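Local atomic coordinates of gentamicin resistance protein (Enterococcus gallinarum, PDB entry 3TDV), a protein that is an aminoglycoside 2'-phosphotransferase that prefers GTP over ATP and probably confers resistance to gentamicin by phosphorylating it. Residues Q61-L66 with P75-I80; K71-Q76 with P212-I217; D114-Q119 with E240-Q245. All coordinates share one frame; numbering follows the deposited sequence.

Contact 1 (Q61-L66 with P75-I80); sequences QLLPLL and PQYVYI
L63 sets one methyl obliquely against the Y77 ring, and this is the tight part of the contact. Its CD1 lies 3.6 Å from Y77 CZ and 3.7 Å from Y77 OH, near the hydroxyl end of the ring. The torsions account for the placement: with chi1 at -64° CG stands opposite the carbonyl carbon, and with chi2 at 168° CD1 is carried on toward the strand. The same methyl also touches P75, which lies next to the ring on the same side, 4.3 Å away at its CB and 3.9 Å at its carbonyl O. Beyond L63, the Y77 ring also packs on L56, E59 and I60 of helix 50-66, and on R45, a residue that binds GDP.

The topology is that of the N-terminal lobe of the protein-kinase-like fold, to which the aminoglycoside phosphotransferases belong. Helix 50-66, which supplies the magnesium ligands Q51 and E55, corresponds to the kinase helix C and packs against a five-stranded antiparallel sheet of order 1-2-3-5-4. Strand 77-82, one of the two outermost strands of the sheet, carries Y77; further along the same segment V78 and Y79 both face G91, a classic beta bulge.

The other side of the contact is looser and more polar. Q76 bends at chi2, -61°, which turns its amide back toward L63; NE2 then sits 3.7 Å from L63 CB and 3.6 Å from L63 O, too long to count as a hydrogen bond. On the exposed side P64 meets the amide with backbone only, its CA lying 4.0 Å from Q76 OE1. No hydrogen bond joins the two segments.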
loop_
_atom_site.group_PDB
_atom_site.type_symbol
_atom_site.label_atom_id
_atom_site.label_comp_id
_atom_site.label_asym_id
_atom_site.label_seq_id
_atom_site.Cartn_x
_atom_site.Cartn_y
_atom_site.Cartn_z
ATOM N N GLN A 61 -2.455 11.740 -12.451
ATOM C CA GLN A 61 -3.455 11.420 -13.457
ATOM C C GLN A 61 -4.608 10.594 -12.904
ATOM O O GLN A 61 -5.776 10.824 -13.250
ATOM C CB GLN A 61 -2.811 10.664 -14.615
ATOM C CG GLN A 61 -1.450 11.219 -15.067
ATOM C CD GLN A 61 -0.993 10.576 -16.359
ATOM O OE1 GLN A 61 -0.062 9.756 -16.377
ATOM N NE2 GLN A 61 -1.668 10.926 -17.456
ATOM N N LEU A 62 -4.303 9.637 -12.041
ATOM C CA LEU A 62 -5.360 8.759 -11.528
ATOM C C LEU A 62 -6.349 9.440 -10.563
ATOM O O LEU A 62 -7.560 9.345 -10.742
ATOM C CB LEU A 62 -4.757 7.526 -10.858
ATOM C CG LEU A 62 -5.791 6.563 -10.278
ATOM C CD1 LEU A 62 -6.644 6.006 -11.402
ATOM C CD2 LEU A 62 -5.117 5.435 -9.492
ATOM N N LEU A 63 -5.832 10.120 -9.542
ATOM C CA LEU A 63 -6.672 10.579 -8.433
ATOM C C LEU A 63 -7.829 11.500 -8.824
ATOM O O LEU A 63 -8.932 11.356 -8.302
ATOM C CB LEU A 63 -5.827 11.206 -7.320
ATOM C CG LEU A 63 -4.864 10.224 -6.628
ATOM C CD1 LEU A 63 -3.858 10.943 -5.746
ATOM C CD2 LEU A 63 -5.647 9.209 -5.807
ATOM N N PRO A 64 -7.590 12.463 -9.727
ATOM C CA PRO A 64 -8.774 13.254 -10.101
ATOM C C PRO A 64 -9.893 12.412 -10.718
ATOM O O PRO A 64 -11.025 12.900 -10.785
ATOM C CB PRO A 64 -8.219 14.231 -11.134
ATOM C CG PRO A 64 -6.785 14.447 -10.690
ATOM C CD PRO A 64 -6.334 13.076 -10.203
ATOM N N LEU A 65 -9.590 11.190 -11.171
ATOM C CA LEU A 65 -10.625 10.318 -11.741
ATOM C C LEU A 65 -11.346 9.496 -10.669
ATOM O O LEU A 65 -12.491 9.065 -10.858
ATOM C CB LEU A 65 -10.055 9.398 -12.829
ATOM C CG LEU A 65 -9.244 10.075 -13.939
ATOM C CD1 LEU A 65 -8.674 9.056 -14.896
ATOM C CD2 LEU A 65 -10.100 11.094 -14.682
ATOM N N LEU A 66 -10.683 9.294 -9.537
ATOM C CA LEU A 66 -11.260 8.478 -8.475
ATOM C C LEU A 66 -12.141 9.242 -7.501
ATOM O O LEU A 66 -13.001 8.639 -6.855
ATOM C CB LEU A 66 -10.170 7.711 -7.712
ATOM C CG LEU A 66 -9.411 6.639 -8.503
ATOM C CD1 LEU A 66 -8.317 6.004 -7.633
ATOM C CD2 LEU A 66 -10.366 5.563 -9.054
ATOM N N PRO A 75 -6.373 11.970 -1.400
ATOM C CA PRO A 75 -5.639 13.216 -1.656
ATOM C C PRO A 75 -6.147 13.904 -2.910
ATOM O O PRO A 75 -6.415 13.245 -3.922
ATOM C CB PRO A 75 -4.205 12.734 -1.877
ATOM C CG PRO A 75 -4.113 11.499 -1.086
ATOM C CD PRO A 75 -5.459 10.828 -1.219
ATOM N N GLN A 76 -6.310 15.221 -2.844
ATOM C CA GLN A 76 -6.621 15.980 -4.054
ATOM C C GLN A 76 -5.581 17.059 -4.288
ATOM O O GLN A 76 -5.427 18.005 -3.492
ATOM C CB GLN A 76 -8.060 16.513 -4.031
ATOM C CG GLN A 76 -9.100 15.405 -4.269
ATOM C CD GLN A 76 -8.934 14.719 -5.644
ATOM O OE1 GLN A 76 -9.632 15.072 -6.607
ATOM N NE2 GLN A 76 -8.019 13.724 -5.734
ATOM N N TYR A 77 -4.852 16.898 -5.390
ATOM C CA TYR A 77 -3.624 17.660 -5.623
ATOM C C TYR A 77 -3.946 19.069 -6.091
ATOM O O TYR A 77 -4.139 19.310 -7.285
ATOM C CB TYR A 77 -2.756 16.930 -6.633
ATOM C CG TYR A 77 -2.185 15.635 -6.111
ATOM C CD1 TYR A 77 -2.197 15.344 -4.746
ATOM C CD2 TYR A 77 -1.615 14.705 -6.975
ATOM C CE1 TYR A 77 -1.655 14.149 -4.259
ATOM C CE2 TYR A 77 -1.079 13.512 -6.500
ATOM C CZ TYR A 77 -1.096 13.240 -5.151
ATOM O OH TYR A 77 -0.547 12.063 -4.690
ATOM N N VAL A 78 -4.014 19.982 -5.127
ATOM C CA VAL A 78 -4.466 21.364 -5.352
ATOM C C VAL A 78 -3.310 22.292 -5.788
ATOM O O VAL A 78 -3.517 23.230 -6.563
ATOM C CB VAL A 78 -5.197 21.918 -4.091
ATOM C CG1 VAL A 78 -5.033 23.427 -3.960
ATOM C CG2 VAL A 78 -6.683 21.524 -4.103
ATOM N N TYR A 79 -2.108 22.031 -5.273
ATOM C CA TYR A 79 -0.896 22.636 -5.799
ATOM C C TYR A 79 -0.016 21.567 -6.460
ATOM O O TYR A 79 0.206 20.486 -5.889
ATOM C CB TYR A 79 -0.102 23.327 -4.687
ATOM C CG TYR A 79 -0.892 24.328 -3.869
ATOM C CD1 TYR A 79 -1.149 25.606 -4.357
ATOM C CD2 TYR A 79 -1.355 24.004 -2.597
ATOM C CE1 TYR A 79 -1.864 26.545 -3.595
ATOM C CE2 TYR A 79 -2.058 24.938 -1.825
ATOM C CZ TYR A 79 -2.307 26.203 -2.334
ATOM O OH TYR A 79 -3.009 27.128 -1.591
ATOM N N ILE A 80 0.491 21.869 -7.655
ATOM C CA ILE A 80 1.420 20.969 -8.333
ATOM C C ILE A 80 2.697 21.700 -8.751
ATOM O O ILE A 80 2.703 22.479 -9.714
ATOM C CB ILE A 80 0.770 20.273 -9.547
ATOM C CG1 ILE A 80 -0.355 19.367 -9.066
ATOM C CG2 ILE A 80 1.824 19.458 -10.353
ATOM C CD1 ILE A 80 -1.040 18.585 -10.174
#

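Contact 2 (K71-Q76 with P212-I217); sequences KVNIPQ and PLTGII. With GDP (guanosine-5'-diphosphate), chain C.
The carbonyl oxygen of N73 accepts a hydrogen bond from I216 N at 3.0 Å, and the donor lies nearly along the C=O axis, at a C=O...N angle of 175°. A second bond runs the other way: N73 N donates to T214 O at 3.1 Å, in the plane of that carbonyl. Because N73 pairs with the residues before and after G215, the pattern is that of a single parallel bridge, and the two chains indeed run in nearly the same direction, 23° apart. G215 has no side chain, and its CA comes within 3.1 Å of N73 O. On its other edge the strand forms a classic beta bulge, T214 and G215 both facing L203.

I216 O continues the pairing by receiving a CA-H...O contact from I74, 3.5 Å from CA to O. Apolar groups flank the bridge. V72 turns CG1 onto L213, 3.8 Å from its CD2, and the P75 ring crosses I217 at about a right angle. I217 adopts chi1 53°, which places CG1 between its own N and carbonyl carbon; the branches then reach the guanine, with CG2 3.8 Å from O6 of GDP and CD1 3.9 Å from C8.

The arrangement is consistent with the protein-kinase-like fold, in which the strand before the metal-binding aspartate, here D218, lies close to the loop after helix C. With both hydrogen bonds made by main-chain atoms, the chemistry implies that backbone course fixes this register, while I217 alone of these side chains carries the contact into the nucleotide pocket.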
loop_
_atom_site.group_PDB
_atom_site.type_symbol
_atom_site.label_atom_id
_atom_site.label_comp_id
_atom_site.label_asym_id
_atom_site.label_seq_id
_atom_site.Cartn_x
_atom_site.Cartn_y
_atom_site.Cartn_z
ATOM N N LYS A 71 -16.075 7.096 -2.104
ATOM C CA LYS A 71 -16.850 7.765 -1.064
ATOM C C LYS A 71 -15.983 8.412 0.020
ATOM O O LYS A 71 -16.228 9.563 0.405
ATOM C CB LYS A 71 -17.852 6.772 -0.431
ATOM C CG LYS A 71 -19.165 7.400 0.085
ATOM C CD LYS A 71 -20.093 6.319 0.712
ATOM C CE LYS A 71 -21.244 6.905 1.567
ATOM N NZ LYS A 71 -22.509 7.143 0.801
ATOM N N VAL A 72 -14.985 7.690 0.530
ATOM C CA VAL A 72 -14.075 8.312 1.500
ATOM C C VAL A 72 -13.224 9.415 0.850
ATOM O O VAL A 72 -13.201 9.543 -0.383
ATOM C CB VAL A 72 -13.132 7.301 2.160
ATOM C CG1 VAL A 72 -13.919 6.263 2.960
ATOM C CG2 VAL A 72 -12.214 6.657 1.111
ATOM N N ASN A 73 -12.541 10.214 1.676
ATOM C CA ASN A 73 -11.605 11.214 1.161
ATOM C C ASN A 73 -10.303 10.597 0.684
ATOM O O ASN A 73 -9.745 9.706 1.341
ATOM C CB ASN A 73 -11.249 12.254 2.227
ATOM C CG ASN A 73 -12.389 13.214 2.521
ATOM O OD1 ASN A 73 -13.209 13.541 1.644
ATOM N ND2 ASN A 73 -12.441 13.683 3.763
ATOM N N ILE A 74 -9.808 11.104 -0.441
ATOM C CA ILE A 74 -8.489 10.743 -0.966
ATOM C C ILE A 74 -7.716 12.040 -1.282
ATOM O O ILE A 74 -8.328 13.105 -1.411
ATOM C CB ILE A 74 -8.646 9.868 -2.221
ATOM C CG1 ILE A 74 -9.356 10.656 -3.328
ATOM C CG2 ILE A 74 -9.450 8.603 -1.882
ATOM C CD1 ILE A 74 -9.433 9.912 -4.647
ATOM N N PRO A 75 -6.373 11.970 -1.400
ATOM C CA PRO A 75 -5.639 13.216 -1.656
ATOM C C PRO A 75 -6.147 13.904 -2.910
ATOM O O PRO A 75 -6.415 13.245 -3.922
ATOM C CB PRO A 75 -4.205 12.734 -1.877
ATOM C CG PRO A 75 -4.113 11.499 -1.086
ATOM C CD PRO A 75 -5.459 10.828 -1.219
ATOM N N GLN A 76 -6.310 15.221 -2.844
ATOM C CA GLN A 76 -6.621 15.980 -4.054
ATOM C C GLN A 76 -5.581 17.059 -4.288
ATOM O O GLN A 76 -5.427 18.005 -3.492
ATOM C CB GLN A 76 -8.060 16.513 -4.031
ATOM C CG GLN A 76 -9.100 15.405 -4.269
ATOM C CD GLN A 76 -8.934 14.719 -5.644
ATOM O OE1 GLN A 76 -9.632 15.072 -6.607
ATOM N NE2 GLN A 76 -8.019 13.724 -5.734
ATOM N N PRO A 212 -16.238 5.713 10.715
ATOM C CA PRO A 212 -14.967 5.930 11.405
ATOM C C PRO A 212 -13.757 5.924 10.451
ATOM O O PRO A 212 -12.669 6.314 10.878
ATOM C CB PRO A 212 -14.902 4.766 12.393
ATOM C CG PRO A 212 -15.669 3.696 11.746
ATOM C CD PRO A 212 -16.813 4.400 11.044
ATOM N N LEU A 213 -13.942 5.500 9.197
ATOM C CA LEU A 213 -12.906 5.693 8.172
ATOM C C LEU A 213 -13.105 7.019 7.412
ATOM O O LEU A 213 -14.044 7.173 6.615
ATOM C CB LEU A 213 -12.841 4.521 7.175
ATOM C CG LEU A 213 -11.673 4.616 6.169
ATOM C CD1 LEU A 213 -10.326 4.343 6.860
ATOM C CD2 LEU A 213 -11.864 3.703 4.957
ATOM N N THR A 214 -12.202 7.964 7.655
ATOM C CA THR A 214 -12.279 9.293 7.062
ATOM C C THR A 214 -11.638 9.337 5.655
ATOM O O THR A 214 -12.170 9.968 4.718
ATOM C CB THR A 214 -11.552 10.320 7.952
ATOM O OG1 THR A 214 -11.811 10.039 9.337
ATOM C CG2 THR A 214 -12.012 11.734 7.601
ATOM N N GLY A 215 -10.487 8.683 5.508
ATOM C CA GLY A 215 -9.893 8.591 4.197
ATOM C C GLY A 215 -8.757 7.610 4.043
ATOM O O GLY A 215 -8.394 6.844 4.972
ATOM N N ILE A 216 -8.194 7.649 2.837
ATOM C CA ILE A 216 -7.096 6.787 2.452
ATOM C C ILE A 216 -6.105 7.566 1.575
ATOM O O ILE A 216 -6.498 8.329 0.674
ATOM C CB ILE A 216 -7.634 5.554 1.731
ATOM C CG1 ILE A 216 -8.473 4.727 2.718
ATOM C CG2 ILE A 216 -6.479 4.723 1.180
ATOM C CD1 ILE A 216 -9.241 3.619 2.068
ATOM N N ILE A 217 -4.820 7.364 1.856
ATOM C CA ILE A 217 -3.745 8.124 1.220
ATOM C C ILE A 217 -2.770 7.204 0.510
ATOM O O ILE A 217 -2.933 5.968 0.516
ATOM C CB ILE A 217 -2.938 8.919 2.254
ATOM C CG1 ILE A 217 -2.463 7.987 3.371
ATOM C CG2 ILE A 217 -3.769 10.084 2.827
ATOM C CD1 ILE A 217 -1.512 8.636 4.365
HETATM P PB GDP C . 5.299 7.028 0.747
HETATM O O1B GDP C . 6.756 7.286 0.453
HETATM O O2B GDP C . 5.255 5.980 1.846
HETATM O O3B GDP C . 4.594 6.573 -0.518
HETATM O O3A GDP C . 4.641 8.416 1.273
HETATM P PA GDP C . 3.109 8.556 1.763
HETATM O O1A GDP C . 2.185 9.062 0.669
HETATM O O2A GDP C . 2.528 7.332 2.433
HETATM O "O5'" GDP C . 3.282 9.672 2.908
HETATM C "C5'" GDP C . 4.231 9.336 3.925
HETATM C "C4'" GDP C . 3.605 9.579 5.274
HETATM O "O4'" GDP C . 3.180 10.945 5.394
HETATM C "C3'" GDP C . 2.329 8.770 5.509
HETATM O "O3'" GDP C . 2.608 7.420 5.907
HETATM C "C2'" GDP C . 1.634 9.589 6.578
HETATM O "O2'" GDP C . 2.199 9.346 7.874
HETATM C "C1'" GDP C . 1.984 11.010 6.191
HETATM N N9 GDP C . 0.840 11.609 5.442
HETATM C C8 GDP C . 0.725 11.823 4.109
HETATM N N7 GDP C . -0.480 12.378 3.788
HETATM C C5 GDP C . -1.175 12.515 4.936
HETATM C C6 GDP C . -2.501 13.054 5.338
HETATM O O6 GDP C . -3.296 13.521 4.485
HETATM N N1 GDP C . -2.822 13.021 6.641
HETATM C C2 GDP C . -1.976 12.536 7.583
HETATM N N2 GDP C . -2.355 12.528 8.892
HETATM N N3 GDP C . -0.744 12.043 7.284
HETATM C C4 GDP C . -0.299 12.009 6.009
#

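Contact 3 (D114-Q119 with E240-Q245); sequences DRLALQ and ELFTRQ
F242 reaches A117 of the facing helix, and its approach can be followed atom by atom. From its CB, 6.2 Å from A117 CB, the side chain leaves opposite the backbone N (chi1 -179°), which turns the ring toward helix 110-129. At CG the separation from A117 CB has fallen to 5.1 Å, and CE2 touches that methyl at 3.7 Å. CZ, the tip, lies over the neighbouring backbone, 3.7 Å from A117 CA, and also meets L116 CG at 4.4 Å.

The small alanine is where the helices come together: the local axes approach to 9.6 Å and cross at -51°. This is helix-helix packing within the largely helical C-terminal lobe of the kinase-like fold, joining helix 110-129 to helix 240-249, and the ring is backed by L234 of helix 232-238.

One turn along from F242, Q245 adds its CB, 4.1 Å from A117 CB. Its extended chain lies along its own helix, where NE2 makes only a weak hydrogen bond to L241 O. Near the start of the other segment, D114 OD1 is hydrogen-bonded to Y249 OH, a second tie between the same two helices.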
loop_
_atom_site.group_PDB
_atom_site.type_symbol
_atom_site.label_atom_id
_atom_site.label_comp_id
_atom_site.label_asym_id
_atom_site.label_seq_id
_atom_site.Cartn_x
_atom_site.Cartn_y
_atom_site.Cartn_z
ATOM N N ASP A 114 -15.999 -3.057 13.197
ATOM C CA ASP A 114 -16.944 -3.631 12.241
ATOM C C ASP A 114 -17.413 -2.608 11.207
ATOM O O ASP A 114 -17.594 -2.932 10.030
ATOM C CB ASP A 114 -18.163 -4.259 12.937
ATOM C CG ASP A 114 -19.360 -4.366 12.001
ATOM O OD1 ASP A 114 -19.422 -5.325 11.190
ATOM O OD2 ASP A 114 -20.220 -3.458 12.041
ATOM N N ARG A 115 -17.638 -1.379 11.653
ATOM C CA ARG A 115 -17.988 -0.308 10.734
ATOM C C ARG A 115 -16.823 -0.080 9.750
ATOM O O ARG A 115 -17.032 0.113 8.548
ATOM C CB ARG A 115 -18.307 0.972 11.510
ATOM C CG ARG A 115 -19.607 1.640 11.105
ATOM C CD ARG A 115 -20.166 1.016 9.831
ATOM N NE ARG A 115 -20.048 1.892 8.661
ATOM C CZ ARG A 115 -21.041 2.124 7.804
ATOM N NH1 ARG A 115 -22.225 1.545 7.986
ATOM N NH2 ARG A 115 -20.857 2.935 6.765
ATOM N N LEU A 116 -15.597 -0.118 10.254
ATOM C CA LEU A 116 -14.412 0.070 9.404
ATOM C C LEU A 116 -14.352 -0.972 8.282
ATOM O O LEU A 116 -14.136 -0.629 7.122
ATOM C CB LEU A 116 -13.136 0.004 10.257
ATOM C CG LEU A 116 -11.785 0.440 9.690
ATOM C CD1 LEU A 116 -11.893 1.719 8.868
ATOM C CD2 LEU A 116 -10.812 0.638 10.832
ATOM N N ALA A 117 -14.559 -2.240 8.637
ATOM C CA ALA A 117 -14.452 -3.326 7.674
ATOM C C ALA A 117 -15.367 -3.080 6.489
ATOM O O ALA A 117 -15.026 -3.382 5.328
ATOM C CB ALA A 117 -14.797 -4.676 8.339
ATOM N N LEU A 118 -16.537 -2.534 6.785
ATOM C CA LEU A 118 -17.586 -2.412 5.780
ATOM C C LEU A 118 -17.263 -1.248 4.847
ATOM O O LEU A 118 -17.488 -1.335 3.635
ATOM C CB LEU A 118 -18.967 -2.236 6.445
ATOM C CG LEU A 118 -20.076 -1.833 5.473
ATOM C CD1 LEU A 118 -20.314 -2.961 4.466
ATOM C CD2 LEU A 118 -21.364 -1.483 6.207
ATOM N N GLN A 119 -16.730 -0.168 5.420
ATOM C CA GLN A 119 -16.259 0.962 4.633
ATOM C C GLN A 119 -15.086 0.556 3.734
ATOM O O GLN A 119 -15.006 0.956 2.559
ATOM C CB GLN A 119 -15.792 2.088 5.560
ATOM C CG GLN A 119 -16.883 2.932 6.141
ATOM C CD GLN A 119 -16.319 4.076 6.965
ATOM O OE1 GLN A 119 -15.852 3.874 8.095
ATOM N NE2 GLN A 119 -16.327 5.287 6.387
ATOM N N GLU A 240 -6.545 -11.959 10.521
ATOM C CA GLU A 240 -7.317 -12.816 9.625
ATOM C C GLU A 240 -8.819 -12.663 9.835
ATOM O O GLU A 240 -9.600 -12.727 8.872
ATOM C CB GLU A 240 -6.902 -14.294 9.795
ATOM C CG GLU A 240 -7.607 -15.231 8.816
ATOM C CD GLU A 240 -7.212 -16.696 8.984
ATOM O OE1 GLU A 240 -6.258 -17.008 9.735
ATOM O OE2 GLU A 240 -7.873 -17.541 8.364
ATOM N N LEU A 241 -9.223 -12.462 11.088
ATOM C CA LEU A 241 -10.636 -12.267 11.390
ATOM C C LEU A 241 -11.134 -10.983 10.743
ATOM O O LEU A 241 -12.250 -10.936 10.215
ATOM C CB LEU A 241 -10.887 -12.238 12.901
ATOM C CG LEU A 241 -10.753 -13.582 13.631
ATOM C CD1 LEU A 241 -10.856 -13.420 15.148
ATOM C CD2 LEU A 241 -11.786 -14.593 13.125
ATOM N N PHE A 242 -10.311 -9.939 10.775
ATOM C CA PHE A 242 -10.729 -8.671 10.175
ATOM C C PHE A 242 -10.848 -8.832 8.652
ATOM O O PHE A 242 -11.768 -8.284 8.027
ATOM C CB PHE A 242 -9.779 -7.533 10.538
ATOM C CG PHE A 242 -10.190 -6.217 9.959
ATOM C CD1 PHE A 242 -9.654 -5.783 8.762
ATOM C CD2 PHE A 242 -11.156 -5.442 10.586
ATOM C CE1 PHE A 242 -10.050 -4.589 8.209
ATOM C CE2 PHE A 242 -11.565 -4.235 10.037
ATOM C CZ PHE A 242 -11.006 -3.805 8.848
ATOM N N THR A 243 -9.929 -9.605 8.070
ATOM C CA THR A 243 -9.912 -9.798 6.620
ATOM C C THR A 243 -11.110 -10.635 6.130
ATOM O O THR A 243 -11.721 -10.331 5.084
ATOM C CB THR A 243 -8.593 -10.449 6.138
ATOM O OG1 THR A 243 -7.476 -9.854 6.809
ATOM C CG2 THR A 243 -8.445 -10.269 4.626
ATOM N N ARG A 244 -11.442 -11.696 6.866
ATOM C CA ARG A 244 -12.633 -12.467 6.519
ATOM C C ARG A 244 -13.850 -11.542 6.526
ATOM O O ARG A 244 -14.683 -11.579 5.606
ATOM C CB ARG A 244 -12.816 -13.667 7.461
ATOM C CG ARG A 244 -11.568 -14.550 7.556
ATOM C CD ARG A 244 -11.846 -15.878 8.254
ATOM N NE ARG A 244 -12.407 -16.865 7.326
ATOM C CZ ARG A 244 -11.719 -17.868 6.775
ATOM N NH1 ARG A 244 -10.432 -18.056 7.067
ATOM N NH2 ARG A 244 -12.323 -18.695 5.938
ATOM N N GLN A 245 -13.943 -10.690 7.545
ATOM C CA GLN A 245 -15.013 -9.666 7.580
ATOM C C GLN A 245 -15.090 -8.841 6.281
ATOM O O GLN A 245 -16.170 -8.751 5.674
ATOM C CB GLN A 245 -14.874 -8.750 8.812
ATOM C CG GLN A 245 -14.978 -9.515 10.120
ATOM C CD GLN A 245 -14.497 -8.718 11.307
ATOM O OE1 GLN A 245 -14.860 -7.545 11.484
ATOM N NE2 GLN A 245 -13.683 -9.350 12.145
#

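The three contacts form a chain from the N-terminal lobe into the helical C-terminal lobe. Contacts 1 and 2 share P75 and Q76, and their centres lie about 13 Å apart; the loop ahead of strand 77-82 is thus held by helix 50-66 and strand 213-216. Contact 2 meets contact 3 through Q119 OE1, hydrogen-bonded to L213 N, their centres about 17 Å apart. Contacts 1 and 3, centres about 28 Å apart, do not touch. Along the chain contact 1 closes before contact 3 opens, whereas contacts 2 and 3 interleave. Contact 2 joins the lobes beside the guanine of GDP: segment 71-76 lies between helix 50-66 and strand 77-82, strand 213-216 beside helix 110-129.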